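Local coordinates for extracellular solute-binding protein (Conexibacter woesei, PDB 4P98), which probably binds a small solute outside the cell and delivers it to an ABC transporter, at residues Ala202-Gln216 and Val223-Ile236. Sequence-based numbering, arbitrary orientation.
Sequences AQLLVATDDGRGLGQ and VPTIGVSAAAGADI
Leu-205 and Val-206 pair in parallel with Thr-225 and Ile-226, and three backbone hydrogen bonds join them: Leu-205 N to Pro-224 O, Ile-226 N to Leu-205 O and Ala-207 N to Ile-226 O. The strands are neighbours in a five-stranded parallel sheet. With helix 212-221 between them they form a beta-alpha-beta crossover of a periplasmic-binding-protein-like domain. On one face of the sheet Leu-204 CD2 meets Ile-226 CD1 at 3.8 Å, and helix 125-137 covers both residues. Leu-204 CD1 packs against the CB-CG side of the Pro-224 ring, 3.7 Å from Pro-224 CG. On the other face Leu-214 reaches back from the helix. Its CD2 sits 3.5 Å from Thr-225 CG2 and also touches Val-228 CG2. Thr-225 OG1 takes the position between backbone N and carbonyl carbon (chi1 68°) and bonds to Asn-240, while CG2 is left to meet the leucine. Gly-215 lets the helix come close to Ile-236, whose CG1 lies 3.7 Å from Gly-215 C.

Beyond the strands, Ser-229 N donates to Asp-210 O at 3.0 Å, nearly in line with the carbonyl. This bond ties together the two loops at the C-terminal ends of the strands. Asp-210 OD1 also closes an Asx turn by accepting from Arg-212 N. Gly-211, between them, is the N-cap residue of the helix. The same oxygen of Asp-210 takes Arg-212 NE on its syn side, and OD2 takes NH2 at 2.7 Å. This side-on salt bridge lies almost in the guanidinium plane and limits rotation of the group. A bend at chi3 (-87°) turns the guanidinium toward Asp-210. Ser-229 OG lies over one guanidinium face, toward the rim. It also accepts from Ala-231 N in an ST turn and is bonded to Asp-31 O. Arg-212 CG lies 3.7 Å from Ala-232 CB.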
loop_
_atom_site.group_PDB
_atom_site.type_symbol
_atom_site.label_atom_id
_atom_site.label_comp_id
_atom_site.label_asym_id
_atom_site.label_seq_id
_atom_site.Cartn_x
_atom_site.Cartn_y
_atom_site.Cartn_z
ATOM N N ALA A 202 -4.166 12.863 -21.859
ATOM C CA ALA A 202 -3.336 12.044 -20.970
ATOM C C ALA A 202 -2.715 10.869 -21.713
ATOM O O ALA A 202 -3.404 10.143 -22.446
ATOM C CB ALA A 202 -4.141 11.534 -19.785
ATOM N N GLN A 203 -1.407 10.698 -21.523
ATOM C CA GLN A 203 -0.654 9.610 -22.154
ATOM C C GLN A 203 -0.351 8.490 -21.174
ATOM O O GLN A 203 0.264 7.492 -21.528
ATOM C CB GLN A 203 0.639 10.157 -22.768
ATOM C CG GLN A 203 0.375 11.196 -23.861
ATOM C CD GLN A 203 1.608 11.997 -24.246
ATOM O OE1 GLN A 203 2.334 12.497 -23.397
ATOM N NE2 GLN A 203 1.829 12.143 -25.538
ATOM N N LEU A 204 -0.805 8.670 -19.937
ATOM C CA LEU A 204 -0.652 7.686 -18.876
ATOM C C LEU A 204 -1.721 7.995 -17.831
ATOM O O LEU A 204 -2.012 9.164 -17.550
ATOM C CB LEU A 204 0.737 7.809 -18.236
ATOM C CG LEU A 204 1.011 7.114 -16.900
ATOM C CD1 LEU A 204 1.378 5.658 -17.113
ATOM C CD2 LEU A 204 2.130 7.834 -16.136
ATOM N N LEU A 205 -2.277 6.953 -17.237
ATOM C CA LEU A 205 -3.329 7.136 -16.240
ATOM C C LEU A 205 -2.915 6.511 -14.923
ATOM O O LEU A 205 -2.629 5.324 -14.863
ATOM C CB LEU A 205 -4.646 6.535 -16.739
ATOM C CG LEU A 205 -5.313 7.347 -17.859
ATOM C CD1 LEU A 205 -6.379 6.555 -18.621
ATOM C CD2 LEU A 205 -5.879 8.654 -17.333
ATOM N N VAL A 206 -2.905 7.317 -13.865
ATOM C CA VAL A 206 -2.504 6.859 -12.541
ATOM C C VAL A 206 -3.725 6.740 -11.632
ATOM O O VAL A 206 -4.461 7.692 -11.480
ATOM C CB VAL A 206 -1.511 7.844 -11.897
ATOM C CG1 VAL A 206 -0.969 7.275 -10.594
ATOM C CG2 VAL A 206 -0.377 8.153 -12.860
ATOM N N ALA A 207 -3.905 5.568 -11.036
ATOM C CA ALA A 207 -4.985 5.297 -10.086
ATOM C C ALA A 207 -4.497 5.415 -8.649
ATOM O O ALA A 207 -3.488 4.798 -8.280
ATOM C CB ALA A 207 -5.523 3.894 -10.303
ATOM N N THR A 208 -5.230 6.160 -7.827
ATOM C CA THR A 208 -4.975 6.152 -6.380
ATOM C C THR A 208 -6.056 5.445 -5.580
ATOM O O THR A 208 -5.872 5.174 -4.390
ATOM C CB THR A 208 -4.800 7.561 -5.825
ATOM O OG1 THR A 208 -5.991 8.316 -6.029
ATOM C CG2 THR A 208 -3.632 8.238 -6.507
ATOM N N ASP A 209 -7.192 5.164 -6.207
ATOM C CA ASP A 209 -8.194 4.334 -5.578
ATOM C C ASP A 209 -8.084 2.925 -6.200
ATOM O O ASP A 209 -6.977 2.458 -6.442
ATOM C CB ASP A 209 -9.587 4.965 -5.718
ATOM C CG ASP A 209 -10.597 4.358 -4.750
ATOM O OD1 ASP A 209 -10.432 4.522 -3.531
ATOM O OD2 ASP A 209 -11.539 3.688 -5.203
ATOM N N ASP A 210 -9.193 2.248 -6.483
ATOM C CA ASP A 210 -9.123 0.868 -6.934
ATOM C C ASP A 210 -8.374 0.737 -8.265
ATOM O O ASP A 210 -7.460 -0.080 -8.395
ATOM C CB ASP A 210 -10.522 0.261 -7.048
ATOM C CG ASP A 210 -10.485 -1.181 -7.505
ATOM O OD1 ASP A 210 -10.436 -1.407 -8.720
ATOM O OD2 ASP A 210 -10.469 -2.096 -6.658
ATOM N N GLY A 211 -8.768 1.545 -9.237
ATOM C CA GLY A 211 -8.132 1.550 -10.544
ATOM C C GLY A 211 -8.778 0.699 -11.641
ATOM O O GLY A 211 -8.470 0.905 -12.798
ATOM N N ARG A 212 -9.639 -0.261 -11.308
ATOM C CA ARG A 212 -10.207 -1.146 -12.353
ATOM C C ARG A 212 -10.993 -0.403 -13.442
ATOM O O ARG A 212 -10.980 -0.809 -14.609
ATOM C CB ARG A 212 -11.056 -2.248 -11.750
ATOM C CG ARG A 212 -10.230 -3.467 -11.390
ATOM C CD ARG A 212 -11.042 -4.476 -10.616
ATOM N NE ARG A 212 -11.013 -4.174 -9.201
ATOM C CZ ARG A 212 -11.310 -5.030 -8.229
ATOM N NH1 ARG A 212 -11.702 -6.264 -8.501
ATOM N NH2 ARG A 212 -11.205 -4.644 -6.959
ATOM N N GLY A 213 -11.656 0.683 -13.067
ATOM C CA GLY A 213 -12.421 1.494 -14.013
ATOM C C GLY A 213 -11.494 2.309 -14.883
ATOM O O GLY A 213 -11.636 2.355 -16.099
ATOM N N LEU A 214 -10.516 2.942 -14.247
ATOM C CA LEU A 214 -9.465 3.651 -14.963
ATOM C C LEU A 214 -8.762 2.728 -15.965
ATOM O O LEU A 214 -8.436 3.135 -17.081
ATOM C CB LEU A 214 -8.478 4.226 -13.934
ATOM C CG LEU A 214 -7.206 4.889 -14.435
ATOM C CD1 LEU A 214 -6.867 6.094 -13.555
ATOM C CD2 LEU A 214 -6.078 3.875 -14.484
ATOM N N GLY A 215 -8.536 1.487 -15.541
ATOM C CA GLY A 215 -7.890 0.470 -16.351
ATOM C C GLY A 215 -8.662 0.147 -17.621
ATOM O O GLY A 215 -8.066 -0.019 -18.690
ATOM N N GLN A 216 -9.986 0.071 -17.499
ATOM C CA GLN A 216 -10.850 -0.102 -18.664
ATOM C C GLN A 216 -10.692 1.043 -19.652
ATOM O O GLN A 216 -10.585 0.825 -20.867
ATOM C CB GLN A 216 -12.322 -0.184 -18.237
ATOM C CG GLN A 216 -12.657 -1.461 -17.510
ATOM C CD GLN A 216 -12.789 -2.644 -18.454
ATOM O OE1 GLN A 216 -13.180 -2.491 -19.620
ATOM N NE2 GLN A 216 -12.473 -3.832 -17.955
ATOM N N VAL A 223 -3.406 3.329 -23.611
ATOM C CA VAL A 223 -2.393 4.017 -22.776
ATOM C C VAL A 223 -2.008 3.140 -21.597
ATOM O O VAL A 223 -2.772 2.276 -21.183
ATOM C CB VAL A 223 -2.824 5.401 -22.252
ATOM C CG1 VAL A 223 -3.022 6.382 -23.395
ATOM C CG2 VAL A 223 -4.070 5.314 -21.382
ATOM N N PRO A 224 -0.799 3.345 -21.051
ATOM C CA PRO A 224 -0.432 2.535 -19.897
ATOM C C PRO A 224 -1.044 3.082 -18.601
ATOM O O PRO A 224 -1.459 4.226 -18.557
ATOM C CB PRO A 224 1.102 2.674 -19.854
ATOM C CG PRO A 224 1.348 4.015 -20.444
ATOM C CD PRO A 224 0.334 4.139 -21.551
ATOM N N THR A 225 -1.073 2.255 -17.560
ATOM C CA THR A 225 -1.480 2.712 -16.242
ATOM C C THR A 225 -0.395 2.463 -15.174
ATOM O O THR A 225 0.537 1.664 -15.363
ATOM C CB THR A 225 -2.808 2.077 -15.776
ATOM O OG1 THR A 225 -2.645 0.678 -15.526
ATOM C CG2 THR A 225 -3.918 2.297 -16.806
ATOM N N ILE A 226 -0.546 3.178 -14.064
ATOM C CA ILE A 226 0.186 2.925 -12.820
ATOM C C ILE A 226 -0.840 2.849 -11.687
ATOM O O ILE A 226 -1.767 3.656 -11.648
ATOM C CB ILE A 226 1.177 4.069 -12.533
ATOM C CG1 ILE A 226 2.307 4.049 -13.557
ATOM C CG2 ILE A 226 1.763 3.960 -11.121
ATOM C CD1 ILE A 226 3.181 5.289 -13.526
ATOM N N GLY A 227 -0.698 1.878 -10.785
ATOM C CA GLY A 227 -1.464 1.878 -9.534
ATOM C C GLY A 227 -2.737 1.065 -9.505
ATOM O O GLY A 227 -3.410 1.015 -8.477
ATOM N N VAL A 228 -3.056 0.401 -10.617
ATOM C CA VAL A 228 -4.295 -0.359 -10.719
ATOM C C VAL A 228 -4.227 -1.637 -9.897
ATOM O O VAL A 228 -3.204 -2.304 -9.855
ATOM C CB VAL A 228 -4.658 -0.669 -12.192
ATOM C CG1 VAL A 228 -5.911 -1.524 -12.267
ATOM C CG2 VAL A 228 -4.829 0.625 -12.960
ATOM N N SER A 229 -5.333 -1.946 -9.233
ATOM C CA SER A 229 -5.488 -3.152 -8.431
ATOM C C SER A 229 -4.976 -4.390 -9.143
ATOM O O SER A 229 -5.246 -4.582 -10.340
ATOM C CB SER A 229 -6.974 -3.366 -8.094
ATOM O OG SER A 229 -7.222 -4.667 -7.548
ATOM N N ALA A 230 -4.281 -5.239 -8.380
ATOM C CA ALA A 230 -3.825 -6.544 -8.852
ATOM C C ALA A 230 -4.987 -7.498 -9.172
ATOM O O ALA A 230 -4.776 -8.496 -9.846
ATOM C CB ALA A 230 -2.885 -7.195 -7.831
ATOM N N ALA A 231 -6.199 -7.194 -8.703
ATOM C CA ALA A 231 -7.366 -8.059 -8.951
ATOM C C ALA A 231 -8.046 -7.797 -10.300
ATOM O O ALA A 231 -9.046 -8.427 -10.622
ATOM C CB ALA A 231 -8.374 -7.913 -7.827
ATOM N N ALA A 232 -7.510 -6.872 -11.082
ATOM C CA ALA A 232 -8.054 -6.576 -12.396
ATOM C C ALA A 232 -7.880 -7.755 -13.346
ATOM O O ALA A 232 -7.075 -8.657 -13.100
ATOM C CB ALA A 232 -7.391 -5.342 -12.961
ATOM N N GLY A 233 -8.642 -7.742 -14.434
ATOM C CA GLY A 233 -8.554 -8.791 -15.453
ATOM C C GLY A 233 -7.256 -8.726 -16.239
ATOM O O GLY A 233 -6.556 -7.718 -16.213
ATOM N N ALA A 234 -6.951 -9.809 -16.949
ATOM C CA ALA A 234 -5.711 -9.933 -17.713
ATOM C C ALA A 234 -5.475 -8.788 -18.696
ATOM O O ALA A 234 -4.358 -8.305 -18.803
ATOM C CB ALA A 234 -5.666 -11.277 -18.447
ATOM N N ASP A 235 -6.504 -8.347 -19.410
ATOM C CA ASP A 235 -6.336 -7.256 -20.381
ATOM C C ASP A 235 -5.960 -5.950 -19.718
ATOM O O ASP A 235 -5.246 -5.133 -20.310
ATOM C CB ASP A 235 -7.611 -7.025 -21.216
ATOM C CG ASP A 235 -7.821 -8.079 -22.292
ATOM O OD1 ASP A 235 -7.171 -9.148 -22.242
ATOM O OD2 ASP A 235 -8.662 -7.839 -23.187
ATOM N N ILE A 236 -6.471 -5.738 -18.504
ATOM C CA ILE A 236 -6.187 -4.510 -17.757
ATOM C C ILE A 236 -4.797 -4.626 -17.121
ATOM O O ILE A 236 -3.990 -3.704 -17.216
ATOM C CB ILE A 236 -7.274 -4.200 -16.687
ATOM C CG1 ILE A 236 -8.519 -3.543 -17.300
ATOM C CG2 ILE A 236 -6.774 -3.166 -15.697
ATOM C CD1 ILE A 236 -9.191 -4.301 -18.416
HETATM O O HOH W 1 -4.365 2.651 -6.286
#